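PDB 3GP4: transcriptional regulator, MerR family from Listeria monocytogenes str. 4b F2365, which probably binds promoter DNA as a homodimer through winged helix-turn-helix domains and controls transcription, as other MerR-family regulators do. Local coordinates for the interface of chains A and B. Sequence-based numbering; all coordinates share one arbitrary frame. Chains: chain A/B, Transcriptional regulator, MerR family.

Contact 1: the interface of chains A and B. Residues chain A 79-80, 83, 86-87; chain B 114-115, 119.
B:Ile119 meets chain A with the end of its longer branch: CD1 rests on the methyl CB of A:Ala83 at 3.9 Å and equally close to CA of A:Glu80, so that it lies against the backbone of the A helix 79-130. The angles behind this are chi1 -70°, with CG1 anti to the carbonyl carbon, and chi2 175°, which stretches the branch toward chain A. This is one end of the antiparallel dimerisation coiled coil, where the start of the A helix packs on the late part of the B helix. A:Ala83, whose small side chain probably lets the two helices come near, shares its CB, touching CB of B:Tyr114 at 3.7 Å as well as the isoleucine. Five residues earlier, the ring of B:Tyr114 lies across the A helix, with CD2 3.3 Å from the backbone O of A:Leu79. CD2 of A:Leu79 reaches the same ring margin at CE2, 3.7 Å away, while on the other margin CE1 meets CD1 of A:Leu86 at 4.0 Å, the leucine crossing the tyrosine at about a right angle. A charged pair flanks this apolar strip. A:Lys87, its chain extended beyond CG, approaches B:Asp115 from the opposite direction, and its aliphatic CE lies near the carboxylate as well. The ammonium NZ of A:Lys87 forms a salt bridge and hydrogen bond of 2.9 Å with carboxylate OD1 of B:Asp115, which receives it on its syn lone pair, and a weak bond at 3.4 Å with OD2.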
# COMPACT_ATOMS: atom_id res chain seq x y z
N LEU A 79 -29.30 4.91 -3.47
CA LEU A 79 -28.52 4.24 -4.51
C LEU A 79 -27.53 5.16 -5.24
O LEU A 79 -26.36 4.81 -5.40
CB LEU A 79 -29.45 3.56 -5.50
CG LEU A 79 -30.07 2.25 -5.06
CD1 LEU A 79 -31.28 1.92 -5.94
CD2 LEU A 79 -29.07 1.06 -5.07
N GLU A 80 -27.98 6.34 -5.68
CA GLU A 80 -27.07 7.26 -6.37
C GLU A 80 -25.92 7.72 -5.45
O GLU A 80 -24.74 7.74 -5.88
CB GLU A 80 -27.82 8.48 -6.93
CG GLU A 80 -26.92 9.31 -7.84
CD GLU A 80 -27.64 10.46 -8.51
OE1 GLU A 80 -27.31 11.62 -8.20
OE2 GLU A 80 -28.55 10.20 -9.34
N ALA A 83 -23.26 5.11 -5.23
CA ALA A 83 -22.41 5.02 -6.41
C ALA A 83 -21.38 6.16 -6.39
O ALA A 83 -20.21 5.93 -6.71
CB ALA A 83 -23.18 5.04 -7.73
N LEU A 86 -18.61 5.20 -3.80
CA LEU A 86 -17.70 4.25 -4.47
C LEU A 86 -16.80 4.92 -5.53
O LEU A 86 -15.58 4.62 -5.59
CB LEU A 86 -18.48 3.03 -5.03
CG LEU A 86 -19.28 2.22 -4.00
CD1 LEU A 86 -19.93 0.98 -4.62
CD2 LEU A 86 -18.41 1.83 -2.75
N LYS A 87 -17.36 5.83 -6.34
CA LYS A 87 -16.59 6.51 -7.39
C LYS A 87 -15.44 7.36 -6.80
O LYS A 87 -14.31 7.38 -7.37
CB LYS A 87 -17.49 7.36 -8.31
CG LYS A 87 -18.29 6.52 -9.32
CD LYS A 87 -19.44 7.30 -9.99
CE LYS A 87 -20.50 6.37 -10.59
NZ LYS A 87 -21.37 7.08 -11.60
N TYR B 114 -24.03 -0.52 -10.10
CA TYR B 114 -24.86 0.64 -9.78
C TYR B 114 -25.25 1.39 -11.05
O TYR B 114 -26.44 1.70 -11.27
CB TYR B 114 -24.16 1.62 -8.78
CG TYR B 114 -24.30 1.24 -7.33
CD1 TYR B 114 -23.51 0.22 -6.77
CD2 TYR B 114 -25.22 1.88 -6.49
CE1 TYR B 114 -23.65 -0.15 -5.45
CE2 TYR B 114 -25.37 1.49 -5.15
CZ TYR B 114 -24.56 0.48 -4.64
OH TYR B 114 -24.67 0.08 -3.35
N ASP B 115 -24.27 1.67 -11.90
CA ASP B 115 -24.52 2.54 -13.05
C ASP B 115 -25.44 1.90 -14.08
O ASP B 115 -26.36 2.56 -14.61
CB ASP B 115 -23.21 2.93 -13.73
CG ASP B 115 -22.47 4.01 -13.00
OD1 ASP B 115 -23.08 4.74 -12.17
OD2 ASP B 115 -21.27 4.12 -13.24
N ILE B 119 -29.21 1.60 -10.36
CA ILE B 119 -29.78 2.94 -10.42
C ILE B 119 -30.93 3.00 -11.44
O ILE B 119 -32.01 3.51 -11.08
CB ILE B 119 -28.66 4.01 -10.64
CG1 ILE B 119 -27.80 4.11 -9.37
CG2 ILE B 119 -29.25 5.40 -10.99
CD1 ILE B 119 -26.61 5.04 -9.54

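Contact 2: the interface of chains A and B. Residues chain A 114, 118-119; chain B 68, 79, 82-83, 86.
The phenolic OH of A:Tyr114 is gripped by two groups of chain B. B:Tyr68 places its own hydroxyl OH 2.7 Å from OH of A:Tyr114, a hydrogen bond in which either hydroxyl could be the donor, and B:Arg82 donates from NH1 to the same oxygen at 2.9 Å. Both partners lie at the edge of the A:Tyr114 ring, in its plane, which suits a phenol oxygen and would restrain rotation of the ring. The two tyrosines arrive from opposite directions, whereas the arginine crosses the ring at about a right angle. The guanidinium plane stands 82° from the ring plane, and the phenol oxygen lies tilted from the guanidinium; the arginine bond is bent, with 138° at the hydrogen. A bend at chi3 (-93°) turns the end of the B:Arg82 chain so that NH1 comes back to the hydroxyl. Separately, its aliphatic CB packs 3.8 Å from CZ of the tyrosine. The positive guanidinium may polarise the phenol and strengthen its link to B:Tyr68. Along its sides the ring is held by apolar groups: CD2 of B:Leu79 presses on CE2 of A:Tyr114 at 3.5 Å, and CD1 of B:Leu86 touches CE1 from the other margin at 3.7 Å. At the base of the ring, the methyl of B:Ala83 sits 3.8 Å from CB of A:Tyr114 and also receives CD1 of A:Ile119. A:Leu118 adds a looser contact, its CD1 lying 4.1 Å from CD2 of B:Leu79. B:Leu86 also lays CD2 over one face of the B:Tyr68 ring, and this second-shell packing would steady the hydroxyl that A:Tyr114 meets. The site ties the late part of the chain A helix to the start of the long B helix and, through B:Tyr68, to helix 62-74 of B's N-terminal region, which probably couples the dimer helices to the DNA-binding part.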
# COMPACT_ATOMS: atom_id res chain seq x y z
N TYR A 114 21.96 -2.07 -12.15
CA TYR A 114 22.82 -3.11 -11.56
C TYR A 114 23.12 -4.26 -12.53
O TYR A 114 24.28 -4.59 -12.75
CB TYR A 114 22.22 -3.69 -10.28
CG TYR A 114 22.39 -2.85 -9.03
CD1 TYR A 114 21.34 -2.11 -8.52
CD2 TYR A 114 23.62 -2.81 -8.34
CE1 TYR A 114 21.50 -1.32 -7.36
CE2 TYR A 114 23.79 -2.02 -7.19
CZ TYR A 114 22.72 -1.29 -6.71
OH TYR A 114 22.87 -0.51 -5.59
N LEU A 118 26.45 -2.09 -13.95
CA LEU A 118 27.37 -2.19 -12.82
C LEU A 118 27.97 -3.58 -12.55
O LEU A 118 29.19 -3.70 -12.37
CB LEU A 118 26.71 -1.60 -11.55
CG LEU A 118 26.11 -0.17 -11.56
CD1 LEU A 118 25.58 0.22 -10.17
CD2 LEU A 118 27.05 0.94 -12.07
N ILE A 119 27.14 -4.63 -12.54
CA ILE A 119 27.63 -5.98 -12.31
C ILE A 119 28.44 -6.52 -13.52
O ILE A 119 29.58 -6.98 -13.32
CB ILE A 119 26.49 -6.97 -11.84
CG1 ILE A 119 25.98 -6.57 -10.45
CG2 ILE A 119 26.99 -8.39 -11.79
CD1 ILE A 119 24.60 -7.15 -10.12
N TYR B 68 19.95 -1.55 2.68
CA TYR B 68 20.41 -1.12 1.36
C TYR B 68 21.44 0.01 1.40
O TYR B 68 22.46 -0.03 0.68
CB TYR B 68 19.22 -0.66 0.51
CG TYR B 68 19.61 -0.26 -0.90
CD1 TYR B 68 19.94 -1.22 -1.85
CD2 TYR B 68 19.63 1.08 -1.29
CE1 TYR B 68 20.28 -0.86 -3.16
CE2 TYR B 68 20.01 1.46 -2.59
CZ TYR B 68 20.33 0.48 -3.52
OH TYR B 68 20.69 0.83 -4.81
N LEU B 79 27.63 -4.99 -4.66
CA LEU B 79 26.73 -4.77 -5.81
C LEU B 79 25.70 -5.90 -6.03
O LEU B 79 24.50 -5.63 -6.20
CB LEU B 79 27.54 -4.55 -7.10
CG LEU B 79 28.28 -3.21 -7.09
CD1 LEU B 79 29.31 -3.20 -8.20
CD2 LEU B 79 27.29 -2.09 -7.31
N ARG B 82 23.10 -6.02 -3.28
CA ARG B 82 22.14 -4.91 -3.45
C ARG B 82 21.08 -5.16 -4.53
O ARG B 82 19.89 -4.83 -4.34
CB ARG B 82 22.87 -3.58 -3.70
CG ARG B 82 23.47 -3.00 -2.45
CD ARG B 82 24.10 -1.65 -2.78
NE ARG B 82 25.54 -1.77 -3.10
CZ ARG B 82 26.22 -0.99 -3.94
NH1 ARG B 82 25.62 -0.03 -4.67
NH2 ARG B 82 27.53 -1.19 -4.09
N ALA B 83 21.51 -5.71 -5.67
CA ALA B 83 20.60 -6.05 -6.77
C ALA B 83 19.59 -7.08 -6.27
O ALA B 83 18.39 -6.97 -6.55
CB ALA B 83 21.38 -6.59 -7.99
N LEU B 86 17.05 -5.39 -3.80
CA LEU B 86 16.06 -4.62 -4.54
C LEU B 86 15.10 -5.51 -5.32
O LEU B 86 13.92 -5.17 -5.43
CB LEU B 86 16.69 -3.61 -5.51
CG LEU B 86 17.53 -2.49 -4.90
CD1 LEU B 86 18.08 -1.61 -5.99
CD2 LEU B 86 16.66 -1.68 -3.92

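The centres of the C-alpha atoms of contact 1 and contact 2 are about 48 Å apart, at the two ends of the antiparallel coiled coil that joins the subunits. They are largely equivalent with the chains exchanged: in each, the start of one chain's long helix, within residues 79 to 87, packs against the stretch from 114 to 119 of the other. Contact 2 also takes in B:Tyr68 from helix 62-74. Chain A supplies the early segment in contact 1 and the late one in contact 2. Pinning both ends would set the helix register and thus, presumably, the spacing of the DNA-binding domains on a promoter.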